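Local coordinates for protein cellulase CEL9M (Clostridium cellulolyticum, PDB 1IA6) that probably hydrolyses internal beta-1,4-glucosidic linkages in cellulose and related beta-glucans, as an endoglucanase of glycoside hydrolase family 9, at residues F282-W287 / Q327-L332. Residues are numbered along the deposited sequence; the frame is centred on the assembly and turned at random. Where two conformers were deposited one is given.
Sequences FNFNYW and QSLLDL. Unlike the reference sequence in segment 282-287: Phe282 (reference Ile).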
ATOM      1  N   PHE A 282      -8.595 -21.992  -2.281  1.00 14.89           N
ATOM      2  CA  PHE A 282      -8.767 -22.158  -0.840  1.00 15.60           C
ATOM      3  C   PHE A 282      -9.028 -20.815  -0.175  1.00 15.43           C
ATOM      4  O   PHE A 282     -10.007 -20.648   0.557  1.00 14.44           O
ATOM      5  CB  PHE A 282      -7.522 -22.778  -0.202  1.00 15.67           C
ATOM      6  CG  PHE A 282      -7.611 -22.892   1.299  1.00 17.57           C
ATOM      7  CD1 PHE A 282      -8.214 -23.996   1.893  1.00 18.69           C
ATOM      8  CD2 PHE A 282      -7.139 -21.870   2.116  1.00 16.96           C
ATOM      9  CE1 PHE A 282      -8.347 -24.081   3.278  1.00 19.34           C
ATOM     10  CE2 PHE A 282      -7.268 -21.942   3.503  1.00 18.37           C
ATOM     11  CZ  PHE A 282      -7.874 -23.050   4.085  1.00 18.67           C
ATOM     12  N   ASN A 283      -8.138 -19.858  -0.422  1.00 12.97           N
ATOM     13  CA  ASN A 283      -8.272 -18.537   0.172  1.00 11.40           C
ATOM     14  C   ASN A 283      -9.595 -17.872  -0.178  1.00 11.06           C
ATOM     15  O   ASN A 283     -10.264 -17.320   0.693  1.00 10.97           O
ATOM     16  CB  ASN A 283      -7.103 -17.644  -0.247  1.00 10.68           C
ATOM     17  CG  ASN A 283      -7.263 -16.216   0.233  1.00 11.48           C
ATOM     18  OD1 ASN A 283      -7.746 -15.357  -0.499  1.00 13.40           O
ATOM     19  ND2 ASN A 283      -6.877 -15.962   1.479  1.00 12.37           N
ATOM     20  N   PHE A 284      -9.984 -17.933  -1.448  1.00 11.15           N
ATOM     21  CA  PHE A 284     -11.236 -17.325  -1.871  1.00 12.27           C
ATOM     22  C   PHE A 284     -12.436 -17.987  -1.206  1.00 13.63           C
ATOM     23  O   PHE A 284     -13.320 -17.301  -0.693  1.00 15.21           O
ATOM     24  CB  PHE A 284     -11.383 -17.397  -3.397  1.00 14.41           C
ATOM     25  CG  PHE A 284     -10.449 -16.483  -4.147  1.00 15.57           C
ATOM     26  CD1 PHE A 284      -9.653 -15.560  -3.470  1.00 16.37           C
ATOM     27  CD2 PHE A 284     -10.393 -16.522  -5.536  1.00 17.71           C
ATOM     28  CE1 PHE A 284      -8.814 -14.688  -4.168  1.00 17.26           C
ATOM     29  CE2 PHE A 284      -9.557 -15.654  -6.245  1.00 18.15           C
ATOM     30  CZ  PHE A 284      -8.768 -14.736  -5.557  1.00 17.80           C
ATOM     31  N   ASN A 285     -12.466 -19.315  -1.207  1.00 13.88           N
ATOM     32  CA  ASN A 285     -13.577 -20.037  -0.591  1.00 16.68           C
ATOM     33  C   ASN A 285     -13.611 -19.824   0.916  1.00 17.77           C
ATOM     34  O   ASN A 285     -14.676 -19.856   1.531  1.00 17.73           O
ATOM     35  CB  ASN A 285     -13.496 -21.533  -0.909  1.00 17.67           C
ATOM     36  CG  ASN A 285     -13.845 -21.837  -2.352  1.00 19.02           C
ATOM     37  OD1 ASN A 285     -14.671 -21.151  -2.954  1.00 23.15           O
ATOM     38  ND2 ASN A 285     -13.230 -22.871  -2.910  1.00 20.99           N
ATOM     39  N   TYR A 286     -12.443 -19.598   1.507  1.00 17.54           N
ATOM     40  CA  TYR A 286     -12.360 -19.360   2.939  1.00 17.55           C
ATOM     41  C   TYR A 286     -13.020 -18.019   3.259  1.00 16.94           C
ATOM     42  O   TYR A 286     -13.765 -17.898   4.231  1.00 16.17           O
ATOM     43  CB  TYR A 286     -10.895 -19.363   3.384  1.00 18.96           C
ATOM     44  CG  TYR A 286     -10.706 -19.216   4.875  1.00 22.09           C
ATOM     45  CD1 TYR A 286     -10.662 -17.959   5.472  1.00 22.02           C
ATOM     46  CD2 TYR A 286     -10.588 -20.341   5.693  1.00 24.67           C
ATOM     47  CE1 TYR A 286     -10.507 -17.822   6.851  1.00 24.33           C
ATOM     48  CE2 TYR A 286     -10.434 -20.218   7.070  1.00 25.97           C
ATOM     49  CZ  TYR A 286     -10.392 -18.956   7.642  1.00 26.48           C
ATOM     50  OH  TYR A 286     -10.230 -18.835   9.002  1.00 28.20           O
ATOM     51  N   TRP A 287     -12.759 -17.016   2.428  1.00 16.51           N
ATOM     52  CA  TRP A 287     -13.353 -15.699   2.637  1.00 15.66           C
ATOM     53  C   TRP A 287     -14.851 -15.693   2.368  1.00 16.36           C
ATOM     54  O   TRP A 287     -15.591 -14.927   2.977  1.00 16.40           O
ATOM     55  CB  TRP A 287     -12.670 -14.647   1.753  1.00 14.77           C
ATOM     56  CG  TRP A 287     -11.516 -13.991   2.437  1.00 13.02           C
ATOM     57  CD1 TRP A 287     -10.299 -14.547   2.716  1.00 13.07           C
ATOM     58  CD2 TRP A 287     -11.497 -12.677   3.004  1.00 12.51           C
ATOM     59  NE1 TRP A 287      -9.525 -13.661   3.425  1.00 12.09           N
ATOM     60  CE2 TRP A 287     -10.236 -12.505   3.617  1.00 13.46           C
ATOM     61  CE3 TRP A 287     -12.425 -11.627   3.059  1.00 12.11           C
ATOM     62  CZ2 TRP A 287      -9.878 -11.323   4.277  1.00 13.67           C
ATOM     63  CZ3 TRP A 287     -12.068 -10.452   3.716  1.00 13.44           C
ATOM     64  CH2 TRP A 287     -10.803 -10.314   4.316  1.00 12.69           C
ATOM     65  N   GLN A 327     -18.843 -14.972 -10.906  0.50 19.56           N
ATOM     66  CA  GLN A 327     -19.878 -14.072 -10.412  0.50 19.93           C
ATOM     67  C   GLN A 327     -19.953 -13.996  -8.889  0.50 18.85           C
ATOM     68  O   GLN A 327     -20.300 -12.953  -8.334  0.50 18.80           O
ATOM     69  CB  GLN A 327     -21.239 -14.487 -10.976  0.50 20.88           C
ATOM     70  CG  GLN A 327     -22.291 -13.396 -10.897  0.50 23.02           C
ATOM     71  CD  GLN A 327     -21.821 -12.100 -11.531  0.50 23.92           C
ATOM     72  OE1 GLN A 327     -21.353 -12.087 -12.669  0.50 25.25           O
ATOM     73  NE2 GLN A 327     -21.942 -11.002 -10.794  0.50 24.19           N
ATOM     74  N   SER A 328     -19.627 -15.093  -8.214  1.00 19.19           N
ATOM     75  CA  SER A 328     -19.674 -15.118  -6.755  1.00 18.43           C
ATOM     76  C   SER A 328     -18.589 -14.197  -6.199  1.00 17.76           C
ATOM     77  O   SER A 328     -18.766 -13.582  -5.149  1.00 17.47           O
ATOM     78  CB  SER A 328     -19.477 -16.540  -6.223  1.00 20.43           C
ATOM     79  OG  SER A 328     -18.150 -16.994  -6.424  1.00 22.16           O
ATOM     80  N   LEU A 329     -17.472 -14.099  -6.914  1.00 15.51           N
ATOM     81  CA  LEU A 329     -16.368 -13.244  -6.492  1.00 16.29           C
ATOM     82  C   LEU A 329     -16.688 -11.784  -6.786  1.00 16.26           C
ATOM     83  O   LEU A 329     -16.389 -10.900  -5.982  1.00 14.98           O
ATOM     84  CB  LEU A 329     -15.073 -13.650  -7.204  1.00 17.51           C
ATOM     85  CG  LEU A 329     -14.543 -15.047  -6.870  1.00 18.97           C
ATOM     86  CD1 LEU A 329     -13.313 -15.353  -7.715  1.00 20.23           C
ATOM     87  CD2 LEU A 329     -14.202 -15.122  -5.390  1.00 21.17           C
ATOM     88  N   LEU A 330     -17.301 -11.531  -7.938  1.00 15.26           N
ATOM     89  CA  LEU A 330     -17.668 -10.174  -8.315  1.00 15.75           C
ATOM     90  C   LEU A 330     -18.712  -9.614  -7.356  1.00 16.28           C
ATOM     91  O   LEU A 330     -18.657  -8.443  -6.989  1.00 16.09           O
ATOM     92  CB  LEU A 330     -18.208 -10.142  -9.749  1.00 14.90           C
ATOM     93  CG  LEU A 330     -17.161 -10.368 -10.843  1.00 16.61           C
ATOM     94  CD1 LEU A 330     -17.843 -10.502 -12.193  1.00 17.84           C
ATOM     95  CD2 LEU A 330     -16.171  -9.211 -10.846  1.00 16.37           C
ATOM     96  N   ASP A 331     -19.661 -10.452  -6.944  1.00 16.57           N
ATOM     97  CA  ASP A 331     -20.695 -10.000  -6.022  1.00 17.20           C
ATOM     98  C   ASP A 331     -20.110  -9.706  -4.648  1.00 15.57           C
ATOM     99  O   ASP A 331     -20.480  -8.725  -4.006  1.00 15.43           O
ATOM    100  CB  ASP A 331     -21.805 -11.046  -5.884  1.00 20.43           C
ATOM    101  CG  ASP A 331     -22.579 -11.252  -7.170  1.00 23.80           C
ATOM    102  OD1 ASP A 331     -22.777 -10.267  -7.915  1.00 24.72           O
ATOM    103  OD2 ASP A 331     -23.001 -12.398  -7.431  1.00 26.85           O
ATOM    104  N   LEU A 332     -19.196 -10.557  -4.195  1.00 14.96           N
ATOM    105  CA  LEU A 332     -18.584 -10.362  -2.885  1.00 14.64           C
ATOM    106  C   LEU A 332     -17.774  -9.074  -2.897  1.00 14.34           C
ATOM    107  O   LEU A 332     -17.916  -8.230  -2.009  1.00 12.09           O
ATOM    108  CB  LEU A 332     -17.678 -11.551  -2.533  1.00 16.66           C
ATOM    109  CG  LEU A 332     -17.139 -11.659  -1.098  1.00 17.73           C
ATOM    110  CD1 LEU A 332     -16.554 -13.045  -0.885  1.00 19.66           C
ATOM    111  CD2 LEU A 332     -16.088 -10.595  -0.838  1.00 20.64           C
TER
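Phe284 of helix 274-289 and Leu329 of helix 327-341 supply the closest meeting of side chains here, a purely apolar touch in a buried seam. Followed outward, Phe284 stays beside Leu329 for most of its length. Its CB lies 4.1 Å from Leu329 CD2, and CG is hardly farther from that same methyl. At the ring, CD2 takes over, 3.8 Å from Leu329 CD1 and still near the other methyl; CE2 then keeps only CD1, at 4.0 Å. Both methyls of Leu329 thus lie along the CD2-CE2 side of the ring, CD2 near its root and CD1 farther out. CD1 meets the ring obliquely, and the two side chains cross at about a right angle. With CG anti to the carbonyl carbon (chi1 -71°), Phe284 sets this side of its ring beside the leucine, whose own CG, placed likewise (chi1 -65°), brings both methyls to it. A branched leucine suits this place because its two methyls can follow a flat ring; the phenylalanine offers that apolar surface and an aromatic partner to Tyr320, which packs edge-to-face with it and also touches Leu329.

One turn farther on, Leu332, apolar as befits a buried position, reaches back toward the first helix, its CD1 4.4 Å from the carbonyl oxygen Trp287 O. This is a loose contact, and the oxygen accepts a hydrogen bond from Lys299 NZ. The Trp287 indole combines bulk with an N-H: NE1 is hydrogen-bonded to Trp252 O. Lys288 fills in beside both leucines, and its NZ binds Ser328 OG, adding a polar link between the helices.

Away from the metal sites and predicted catalytic residues, the contact joins helix 274-289 to helix 327-341, with helix 306-323 packed against both, as part of the (alpha/alpha)6 barrel of family 9 glycoside hydrolases.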